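Local coordinates for protein polyhedrin (Simulium ubiquitum cypovirus, PDB 5A9A) that forms the crystalline lattice of the viral occlusion bodies, the polyhedra, which probably shelter cypovirus particles outside the insect host, and binds UTP in these crystals, at residues 40-50 against 62-70; 105-113 against 214-225. One frame throughout, in Å; residues are numbered along the deposited sequence.

Contact 1 (40-50 against 62-70); sequences FIYKNGSYRLI and FNWRDMLYM
Tyr-69 turns the edge of its ring onto the face of Tyr-42, a T-shaped pair at one end of a β-hairpin, strands 34-41 and 47-54 joined by a type I turn from Tyr-42 to Gly-45. Its CD1 stands over the centre of the Tyr-42 ring, 3.4 Å from Tyr-42 CD1, with the planes 60° apart, and its CB adds a CH-pi contact on that ring. The hydroxyl of Tyr-42 donates to Met-67 O at 2.9 Å and accepts from Arg-48 NE, so two bonds fix the phenol end. Arg-48 runs extended from the strand, CG anti to the backbone N (chi1 -173°), then bends at chi3 to lay its guanidinium against the backbone of the 62-70 loop. Leu-68 O sits over the guanidinium face, while Arg-48 NH2 donates to Asp-66 O at 2.7 Å in the carbonyl plane; a water also bridges Arg-48 NH1 and Asp-66 O. Further along, Phe-40 points its edge at the face of Phe-62, centroids 5.0 Å apart. Met-67, doubly bent, brings SD obliquely to 4.8 Å from the Phe-40 ring centroid, a Met-aromatic contact, and CE to 3.6 Å from Phe-40 CE1; Ile-50 CD1 packs on Phe-62 CZ. Tyr-69 also packs on Glu-101 of the UTP site and meets Tyr-207 edge-to-face. At the phenol end of Tyr-69, a water links Tyr-69 OH to Tyr-47 O, 2.6 Å from each.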
loop_
_atom_site.group_PDB
_atom_site.type_symbol
_atom_site.label_atom_id
_atom_site.label_comp_id
_atom_site.label_asym_id
_atom_site.label_seq_id
_atom_site.Cartn_x
_atom_site.Cartn_y
_atom_site.Cartn_z
ATOM N N PHE A 40 -20.272 -0.466 3.106
ATOM C CA PHE A 40 -20.896 -1.743 2.784
ATOM C C PHE A 40 -22.124 -1.970 3.657
ATOM O O PHE A 40 -22.129 -1.620 4.836
ATOM C CB PHE A 40 -19.908 -2.892 2.984
ATOM C CG PHE A 40 -18.738 -2.860 2.042
ATOM C CD1 PHE A 40 -18.827 -3.442 0.787
ATOM C CD2 PHE A 40 -17.548 -2.256 2.415
ATOM C CE1 PHE A 40 -17.748 -3.419 -0.082
ATOM C CE2 PHE A 40 -16.468 -2.229 1.552
ATOM C CZ PHE A 40 -16.568 -2.811 0.303
ATOM N N ILE A 41 -23.161 -2.555 3.067
ATOM C CA ILE A 41 -24.360 -2.930 3.806
ATOM C C ILE A 41 -24.399 -4.444 3.937
ATOM O O ILE A 41 -24.102 -5.156 2.977
ATOM C CB ILE A 41 -25.638 -2.458 3.089
ATOM C CG1 ILE A 41 -25.511 -0.986 2.695
ATOM C CG2 ILE A 41 -26.853 -2.680 3.982
ATOM C CD1 ILE A 41 -26.736 -0.432 2.000
ATOM N N TYR A 42 -24.769 -4.936 5.115
ATOM C CA TYR A 42 -24.724 -6.372 5.382
ATOM C C TYR A 42 -26.089 -6.976 5.695
ATOM O O TYR A 42 -27.085 -6.263 5.831
ATOM C CB TYR A 42 -23.723 -6.655 6.503
ATOM C CG TYR A 42 -22.310 -6.351 6.073
ATOM C CD1 TYR A 42 -21.786 -5.069 6.192
ATOM C CD2 TYR A 42 -21.513 -7.335 5.509
ATOM C CE1 TYR A 42 -20.502 -4.782 5.783
ATOM C CE2 TYR A 42 -20.225 -7.060 5.098
ATOM C CZ TYR A 42 -19.724 -5.782 5.236
ATOM O OH TYR A 42 -18.445 -5.501 4.819
ATOM N N LYS A 43 -26.119 -8.302 5.798
ATOM C CA LYS A 43 -27.364 -9.037 5.967
ATOM C C LYS A 43 -27.973 -8.842 7.351
ATOM O O LYS A 43 -29.104 -9.260 7.591
ATOM C CB LYS A 43 -27.137 -10.527 5.703
ATOM C CG LYS A 43 -26.879 -10.866 4.240
ATOM C CD LYS A 43 -26.396 -12.299 4.085
ATOM C CE LYS A 43 -26.044 -12.627 2.644
ATOM N NZ LYS A 43 -27.220 -13.080 1.851
ATOM N N ASN A 44 -27.227 -8.218 8.258
ATOM C CA ASN A 44 -27.773 -7.864 9.564
ATOM C C ASN A 44 -28.292 -6.429 9.569
ATOM O O ASN A 44 -28.683 -5.905 10.608
ATOM C CB ASN A 44 -26.732 -8.060 10.672
ATOM C CG ASN A 44 -25.505 -7.191 10.485
ATOM O OD1 ASN A 44 -25.426 -6.392 9.550
ATOM N ND2 ASN A 44 -24.541 -7.335 11.388
ATOM N N GLY A 45 -28.289 -5.800 8.397
ATOM C CA GLY A 45 -28.844 -4.468 8.237
ATOM C C GLY A 45 -27.927 -3.360 8.722
ATOM O O GLY A 45 -28.323 -2.193 8.761
ATOM N N SER A 46 -26.701 -3.716 9.093
ATOM C CA SER A 46 -25.750 -2.735 9.605
ATOM C C SER A 46 -24.668 -2.432 8.577
ATOM O O SER A 46 -24.609 -3.060 7.520
ATOM C CB SER A 46 -25.120 -3.223 10.909
ATOM O OG SER A 46 -26.101 -3.335 11.925
ATOM N N TYR A 47 -23.810 -1.470 8.903
ATOM C CA TYR A 47 -22.856 -0.935 7.942
ATOM C C TYR A 47 -21.410 -1.073 8.396
ATOM O O TYR A 47 -21.116 -1.108 9.588
ATOM C CB TYR A 47 -23.161 0.545 7.695
ATOM C CG TYR A 47 -24.598 0.800 7.309
ATOM C CD1 TYR A 47 -25.570 1.000 8.280
ATOM C CD2 TYR A 47 -24.985 0.830 5.976
ATOM C CE1 TYR A 47 -26.884 1.228 7.934
ATOM C CE2 TYR A 47 -26.296 1.055 5.621
ATOM C CZ TYR A 47 -27.243 1.255 6.604
ATOM O OH TYR A 47 -28.556 1.479 6.253
ATOM N N ARG A 48 -20.512 -1.150 7.421
ATOM C CA ARG A 48 -19.083 -1.041 7.670
ATOM C C ARG A 48 -18.543 0.050 6.759
ATOM O O ARG A 48 -18.650 -0.051 5.537
ATOM C CB ARG A 48 -18.377 -2.367 7.394
ATOM C CG ARG A 48 -16.911 -2.376 7.789
ATOM C CD ARG A 48 -16.278 -3.735 7.538
ATOM N NE ARG A 48 -16.316 -4.102 6.124
ATOM C CZ ARG A 48 -15.252 -4.429 5.396
ATOM N NH1 ARG A 48 -14.041 -4.471 5.943
ATOM N NH2 ARG A 48 -15.401 -4.744 4.116
ATOM N N LEU A 49 -17.975 1.091 7.357
ATOM C CA LEU A 49 -17.575 2.280 6.612
ATOM C C LEU A 49 -16.064 2.458 6.618
ATOM O O LEU A 49 -15.431 2.462 7.674
ATOM C CB LEU A 49 -18.256 3.518 7.204
ATOM C CG LEU A 49 -18.082 4.837 6.445
ATOM C CD1 LEU A 49 -19.253 5.764 6.730
ATOM C CD2 LEU A 49 -16.764 5.510 6.797
ATOM N N ILE A 50 -15.488 2.612 5.431
ATOM C CA ILE A 50 -14.053 2.834 5.306
ATOM C C ILE A 50 -13.782 4.225 4.751
ATOM O O ILE A 50 -14.182 4.556 3.637
ATOM C CB ILE A 50 -13.384 1.774 4.421
ATOM C CG1 ILE A 50 -13.713 0.372 4.944
ATOM C CG2 ILE A 50 -11.880 1.983 4.387
ATOM C CD1 ILE A 50 -15.005 -0.199 4.396
ATOM N N PHE A 62 -10.789 -3.436 -2.878
ATOM C CA PHE A 62 -11.119 -4.446 -1.893
ATOM C C PHE A 62 -11.069 -5.776 -2.617
ATOM O O PHE A 62 -11.870 -6.008 -3.520
ATOM C CB PHE A 62 -12.527 -4.222 -1.338
ATOM C CG PHE A 62 -12.641 -3.037 -0.424
ATOM C CD1 PHE A 62 -12.594 -1.747 -0.928
ATOM C CD2 PHE A 62 -12.806 -3.215 0.938
ATOM C CE1 PHE A 62 -12.703 -0.656 -0.087
ATOM C CE2 PHE A 62 -12.919 -2.127 1.784
ATOM C CZ PHE A 62 -12.863 -0.846 1.270
ATOM N N ASN A 63 -10.128 -6.643 -2.257
ATOM C CA ASN A 63 -10.131 -7.986 -2.823
ATOM C C ASN A 63 -11.310 -8.722 -2.214
ATOM O O ASN A 63 -11.978 -8.180 -1.334
ATOM C CB ASN A 63 -8.808 -8.718 -2.576
ATOM C CG ASN A 63 -8.522 -8.960 -1.100
ATOM O OD1 ASN A 63 -9.433 -9.113 -0.287
ATOM N ND2 ASN A 63 -7.242 -9.008 -0.754
ATOM N N TRP A 64 -11.584 -9.939 -2.670
ATOM C CA TRP A 64 -12.786 -10.630 -2.222
ATOM C C TRP A 64 -12.849 -10.706 -0.698
ATOM O O TRP A 64 -13.878 -10.404 -0.096
ATOM C CB TRP A 64 -12.873 -12.038 -2.810
ATOM C CG TRP A 64 -14.127 -12.729 -2.393
ATOM C CD1 TRP A 64 -15.326 -12.703 -3.037
ATOM C CD2 TRP A 64 -14.318 -13.524 -1.218
ATOM N NE1 TRP A 64 -16.253 -13.437 -2.341
ATOM C CE2 TRP A 64 -15.659 -13.953 -1.220
ATOM C CE3 TRP A 64 -13.485 -13.917 -0.167
ATOM C CZ2 TRP A 64 -16.188 -14.755 -0.212
ATOM C CZ3 TRP A 64 -14.010 -14.720 0.832
ATOM C CH2 TRP A 64 -15.348 -15.131 0.800
ATOM N N ARG A 65 -11.743 -11.107 -0.080
ATOM C CA ARG A 65 -11.685 -11.258 1.369
ATOM C C ARG A 65 -11.962 -9.934 2.074
ATOM O O ARG A 65 -12.585 -9.908 3.135
ATOM C CB ARG A 65 -10.311 -11.784 1.786
ATOM C CG ARG A 65 -10.242 -12.294 3.216
ATOM C CD ARG A 65 -11.017 -13.595 3.381
ATOM N NE ARG A 65 -10.855 -14.150 4.723
ATOM C CZ ARG A 65 -10.345 -15.349 4.996
ATOM N NH1 ARG A 65 -9.960 -16.162 4.021
ATOM N NH2 ARG A 65 -10.239 -15.745 6.258
ATOM N N ASP A 66 -11.499 -8.838 1.478
ATOM C CA ASP A 66 -11.672 -7.511 2.062
ATOM C C ASP A 66 -13.136 -7.094 2.139
ATOM O O ASP A 66 -13.471 -6.129 2.825
ATOM C CB ASP A 66 -10.899 -6.470 1.244
ATOM C CG ASP A 66 -9.391 -6.651 1.340
ATOM O OD1 ASP A 66 -8.919 -7.139 2.386
ATOM O OD2 ASP A 66 -8.679 -6.302 0.374
ATOM N N MET A 67 -14.004 -7.816 1.437
ATOM C CA MET A 67 -15.418 -7.461 1.378
ATOM C C MET A 67 -16.151 -7.862 2.652
ATOM O O MET A 67 -17.190 -7.288 2.982
ATOM C CB MET A 67 -16.093 -8.143 0.180
ATOM C CG MET A 67 -15.488 -7.804 -1.181
ATOM S SD MET A 67 -15.855 -6.134 -1.772
ATOM C CE MET A 67 -17.567 -6.305 -2.281
ATOM N N LEU A 68 -15.611 -8.845 3.369
ATOM C CA LEU A 68 -16.331 -9.453 4.483
ATOM C C LEU A 68 -16.480 -8.523 5.689
ATOM O O LEU A 68 -15.675 -7.617 5.911
ATOM C CB LEU A 68 -15.664 -10.761 4.910
ATOM C CG LEU A 68 -15.504 -11.809 3.806
ATOM C CD1 LEU A 68 -14.990 -13.113 4.394
ATOM C CD2 LEU A 68 -16.815 -12.040 3.067
ATOM N N TYR A 69 -17.526 -8.785 6.466
ATOM C CA TYR A 69 -17.934 -7.946 7.584
ATOM C C TYR A 69 -16.853 -7.786 8.655
ATOM O O TYR A 69 -16.493 -6.665 9.018
ATOM C CB TYR A 69 -19.197 -8.545 8.207
ATOM C CG TYR A 69 -19.884 -7.665 9.224
ATOM C CD1 TYR A 69 -20.285 -6.377 8.903
ATOM C CD2 TYR A 69 -20.154 -8.135 10.502
ATOM C CE1 TYR A 69 -20.930 -5.578 9.828
ATOM C CE2 TYR A 69 -20.791 -7.342 11.435
ATOM C CZ TYR A 69 -21.180 -6.065 11.091
ATOM O OH TYR A 69 -21.815 -5.272 12.017
ATOM N N MET A 70 -16.341 -8.902 9.165
ATOM C CA MET A 70 -15.373 -8.858 10.258
ATOM C C MET A 70 -14.221 -9.835 10.050
ATOM O O MET A 70 -13.054 -9.459 10.150
ATOM C CB MET A 70 -16.071 -9.144 11.589
ATOM C CG MET A 70 -17.033 -8.048 12.006
ATOM S SD MET A 70 -17.381 -8.039 13.773
ATOM C CE MET A 70 -17.732 -6.300 14.016
HETATM O O HOH W 1 -21.867 -2.747 11.529
HETATM O O HOH W 2 -11.657 -4.628 4.597
#

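Contact 2 (105-113 against 214-225); sequences AIMISANGN and LIDYMQAKNLCY
Strand 105-111 comes closest to the chain just after helix 211-221, where Ser-109 and Cys-224 CA atoms lie 5.8 Å apart and those of Asn-111 and Leu-223 6.4 Å. Asn-222 takes positive phi (54°) as the chain leaves the helix, and the 223-225 stretch then passes beside the strand. The link between them runs through side chains of the strand and backbone of the other segment. Ser-109 OG donates to Cys-224 O at 2.6 Å, in the carbonyl plane on a lone pair, while Asn-111 OD1 takes the Cys-224 N-H at 2.9 Å and a nearly straight 168°. Asn-111 ND2 in turn donates to Ser-109 OG, which lies close to its amide plane, so the two strand residues brace each other and hold the peptide groups on both sides of the Cys-224 CA. With CG beside its backbone N (chi1 -51°), Asn-111 also sets ND2 against Leu-223 CD2. Met-218 CE presses tightly on Ser-109 CB at 3.5 Å. Towards the start of the strand, Met-107 CE meets Leu-214 CD2 tip to tip and touches the edge of the Tyr-225 ring at CE1, both at 3.8 Å. This buried packing seats helix 211-221 on the six-stranded antiparallel sheet, with Phe-159 of strand 157-163 against Met-107 and Tyr-225, and Tyr-47 and Leu-49 of strand 47-54 against Leu-214.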
loop_
_atom_site.group_PDB
_atom_site.type_symbol
_atom_site.label_atom_id
_atom_site.label_comp_id
_atom_site.label_asym_id
_atom_site.label_seq_id
_atom_site.Cartn_x
_atom_site.Cartn_y
_atom_site.Cartn_z
ATOM N N ALA A 105 -24.711 -4.817 -0.582
ATOM C CA ALA A 105 -24.662 -3.591 -1.369
ATOM C C ALA A 105 -23.495 -2.707 -0.950
ATOM O O ALA A 105 -22.948 -2.864 0.143
ATOM C CB ALA A 105 -25.972 -2.826 -1.230
ATOM N N ILE A 106 -23.125 -1.779 -1.828
ATOM C CA ILE A 106 -22.086 -0.800 -1.532
ATOM C C ILE A 106 -22.626 0.603 -1.762
ATOM O O ILE A 106 -23.355 0.845 -2.723
ATOM C CB ILE A 106 -20.856 -0.966 -2.443
ATOM C CG1 ILE A 106 -20.520 -2.443 -2.655
ATOM C CG2 ILE A 106 -19.664 -0.215 -1.861
ATOM C CD1 ILE A 106 -19.469 -2.666 -3.725
ATOM N N MET A 107 -22.269 1.526 -0.879
ATOM C CA MET A 107 -22.552 2.935 -1.101
ATOM C C MET A 107 -21.237 3.698 -1.073
ATOM O O MET A 107 -20.405 3.489 -0.185
ATOM C CB MET A 107 -23.503 3.483 -0.039
ATOM C CG MET A 107 -24.854 2.788 -0.000
ATOM S SD MET A 107 -25.986 3.555 1.173
ATOM C CE MET A 107 -25.141 3.237 2.718
ATOM N N ILE A 108 -21.043 4.577 -2.049
ATOM C CA ILE A 108 -19.816 5.357 -2.119
ATOM C C ILE A 108 -20.107 6.851 -2.135
ATOM O O ILE A 108 -20.760 7.362 -3.048
ATOM C CB ILE A 108 -18.979 4.993 -3.355
ATOM C CG1 ILE A 108 -18.673 3.492 -3.361
ATOM C CG2 ILE A 108 -17.684 5.794 -3.368
ATOM C CD1 ILE A 108 -17.826 3.043 -4.531
ATOM N N SER A 109 -19.620 7.536 -1.107
ATOM C CA SER A 109 -19.725 8.983 -1.018
ATOM C C SER A 109 -18.379 9.597 -1.380
ATOM O O SER A 109 -17.419 9.492 -0.620
ATOM C CB SER A 109 -20.127 9.393 0.399
ATOM O OG SER A 109 -20.076 10.798 0.557
ATOM N N ALA A 110 -18.311 10.226 -2.549
ATOM C CA ALA A 110 -17.073 10.844 -3.013
ATOM C C ALA A 110 -17.180 12.359 -2.913
ATOM O O ALA A 110 -18.114 12.960 -3.441
ATOM C CB ALA A 110 -16.778 10.424 -4.441
ATOM N N ASN A 111 -16.214 12.976 -2.239
ATOM C CA ASN A 111 -16.299 14.398 -1.933
ATOM C C ASN A 111 -15.003 15.149 -2.196
ATOM O O ASN A 111 -13.916 14.664 -1.877
ATOM C CB ASN A 111 -16.698 14.590 -0.473
ATOM C CG ASN A 111 -17.924 13.788 -0.099
ATOM O OD1 ASN A 111 -19.042 14.301 -0.114
ATOM N ND2 ASN A 111 -17.722 12.516 0.235
ATOM N N GLY A 112 -15.132 16.338 -2.775
ATOM C CA GLY A 112 -13.993 17.201 -3.015
ATOM C C GLY A 112 -13.865 17.628 -4.465
ATOM O O GLY A 112 -14.746 17.378 -5.291
ATOM N N ASN A 113 -12.746 18.277 -4.762
ATOM C CA ASN A 113 -12.449 18.767 -6.098
ATOM C C ASN A 113 -12.005 17.616 -6.996
ATOM O O ASN A 113 -10.817 17.462 -7.283
ATOM C CB ASN A 113 -11.351 19.826 -6.004
ATOM C CG ASN A 113 -11.052 20.480 -7.327
ATOM O OD1 ASN A 113 -11.916 20.572 -8.201
ATOM N ND2 ASN A 113 -9.819 20.952 -7.484
ATOM N N LEU A 214 -25.604 6.257 10.826
ATOM C CA LEU A 214 -24.843 6.520 9.610
ATOM C C LEU A 214 -25.086 7.940 9.103
ATOM O O LEU A 214 -24.143 8.654 8.766
ATOM C CB LEU A 214 -25.202 5.504 8.525
ATOM C CG LEU A 214 -24.545 5.714 7.158
ATOM C CD1 LEU A 214 -23.029 5.802 7.285
ATOM C CD2 LEU A 214 -24.939 4.594 6.212
ATOM N N ILE A 215 -26.350 8.347 9.051
ATOM C CA ILE A 215 -26.688 9.703 8.630
ATOM C C ILE A 215 -25.980 10.704 9.533
ATOM O O ILE A 215 -25.439 11.708 9.067
ATOM C CB ILE A 215 -28.205 9.963 8.685
ATOM C CG1 ILE A 215 -28.938 9.093 7.661
ATOM C CG2 ILE A 215 -28.503 11.424 8.406
ATOM C CD1 ILE A 215 -30.450 9.151 7.783
ATOM N N ASP A 216 -25.988 10.420 10.830
ATOM C CA ASP A 216 -25.321 11.271 11.811
ATOM C C ASP A 216 -23.828 11.413 11.495
ATOM O O ASP A 216 -23.276 12.516 11.539
ATOM C CB ASP A 216 -25.520 10.695 13.218
ATOM C CG ASP A 216 -25.060 11.640 14.311
ATOM O OD1 ASP A 216 -23.854 11.640 14.633
ATOM O OD2 ASP A 216 -25.909 12.374 14.859
ATOM N N TYR A 217 -23.180 10.296 11.173
ATOM C CA TYR A 217 -21.756 10.299 10.832
ATOM C C TYR A 217 -21.484 11.140 9.588
ATOM O O TYR A 217 -20.583 11.977 9.572
ATOM C CB TYR A 217 -21.266 8.868 10.600
ATOM C CG TYR A 217 -19.795 8.755 10.240
ATOM C CD1 TYR A 217 -18.826 8.635 11.229
ATOM C CD2 TYR A 217 -19.381 8.748 8.913
ATOM C CE1 TYR A 217 -17.484 8.523 10.907
ATOM C CE2 TYR A 217 -18.042 8.640 8.581
ATOM C CZ TYR A 217 -17.099 8.526 9.581
ATOM O OH TYR A 217 -15.764 8.414 9.259
ATOM N N MET A 218 -22.268 10.910 8.542
ATOM C CA MET A 218 -22.061 11.604 7.277
ATOM C C MET A 218 -22.261 13.112 7.448
ATOM O O MET A 218 -21.533 13.918 6.870
ATOM C CB MET A 218 -22.998 11.042 6.207
ATOM C CG MET A 218 -22.788 9.553 5.939
ATOM S SD MET A 218 -21.106 9.154 5.407
ATOM C CE MET A 218 -21.126 9.790 3.727
ATOM N N GLN A 219 -23.244 13.487 8.256
ATOM C CA GLN A 219 -23.497 14.894 8.540
ATOM C C GLN A 219 -22.412 15.497 9.435
ATOM O O GLN A 219 -22.057 16.669 9.287
ATOM C CB GLN A 219 -24.886 15.068 9.161
ATOM C CG GLN A 219 -26.006 14.763 8.176
ATOM C CD GLN A 219 -27.393 15.005 8.736
ATOM O OE1 GLN A 219 -27.626 14.878 9.937
ATOM N NE2 GLN A 219 -28.327 15.353 7.857
ATOM N N ALA A 220 -21.880 14.699 10.355
ATOM C CA ALA A 220 -20.795 15.152 11.219
ATOM C C ALA A 220 -19.512 15.393 10.423
ATOM O O ALA A 220 -18.804 16.374 10.656
ATOM C CB ALA A 220 -20.540 14.139 12.326
ATOM N N LYS A 221 -19.217 14.494 9.488
ATOM C CA LYS A 221 -17.996 14.586 8.693
ATOM C C LYS A 221 -18.227 15.387 7.412
ATOM O O LYS A 221 -17.298 15.617 6.639
ATOM C CB LYS A 221 -17.490 13.190 8.329
ATOM C CG LYS A 221 -17.329 12.245 9.515
ATOM C CD LYS A 221 -16.329 12.761 10.541
ATOM C CE LYS A 221 -16.241 11.807 11.727
ATOM N NZ LYS A 221 -15.269 12.246 12.761
ATOM N N ASN A 222 -19.469 15.805 7.193
ATOM C CA ASN A 222 -19.829 16.557 5.994
ATOM C C ASN A 222 -19.430 15.831 4.712
ATOM O O ASN A 222 -18.782 16.395 3.829
ATOM C CB ASN A 222 -19.230 17.965 6.039
ATOM C CG ASN A 222 -19.948 18.862 7.031
ATOM O OD1 ASN A 222 -21.047 19.345 6.761
ATOM N ND2 ASN A 222 -19.337 19.074 8.189
ATOM N N LEU A 223 -19.828 14.567 4.635
ATOM C CA LEU A 223 -19.694 13.768 3.427
ATOM C C LEU A 223 -21.103 13.553 2.899
ATOM O O LEU A 223 -22.022 13.320 3.682
ATOM C CB LEU A 223 -19.042 12.427 3.762
ATOM C CG LEU A 223 -17.688 12.538 4.465
ATOM C CD1 LEU A 223 -17.219 11.188 4.984
ATOM C CD2 LEU A 223 -16.659 13.142 3.519
ATOM N N CYS A 224 -21.290 13.642 1.586
ATOM C CA CYS A 224 -22.641 13.597 1.044
ATOM C C CYS A 224 -23.260 12.221 1.257
ATOM O O CYS A 224 -22.571 11.201 1.226
ATOM C CB CYS A 224 -22.678 13.993 -0.437
ATOM S SG CYS A 224 -22.004 12.782 -1.590
ATOM N N TYR A 225 -24.564 12.206 1.494
ATOM C CA TYR A 225 -25.270 10.963 1.747
ATOM C C TYR A 225 -26.710 11.049 1.277
ATOM O O TYR A 225 -27.392 12.037 1.523
ATOM C CB TYR A 225 -25.248 10.623 3.238
ATOM C CG TYR A 225 -25.914 9.302 3.545
ATOM C CD1 TYR A 225 -25.272 8.101 3.271
ATOM C CD2 TYR A 225 -27.185 9.254 4.103
ATOM C CE1 TYR A 225 -25.878 6.889 3.538
ATOM C CE2 TYR A 225 -27.798 8.045 4.378
ATOM C CZ TYR A 225 -27.140 6.868 4.095
ATOM O OH TYR A 225 -27.745 5.663 4.369
#

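In the fold
Along the chain both segments of contact 1 come first and those of contact 2 follow; their centres lie about 16 Å apart. They share the six-stranded antiparallel sheet, in which strands 34-41 and 105-111 are neighbours: Ile-41 N lies 2.9 Å from Ala-105 O, a probable hydrogen bond. Contact 1 fastens the 62-70 loop, which leads towards helix 76-87 and the UTP site, to the hairpin. Residues of strand 47-54 bridge the two, Tyr-47 CE2 reaching Met-107 CE at 3.8 Å and Leu-49 packing on Tyr-217. Residues of the same segments reach other copies of the protein: Asn-63 bonds Arg-202 O of the second subunit and Lys-221 forms a salt bridge with Asp-127 of the third, tying this sheet-centred core into the trimeric assembly.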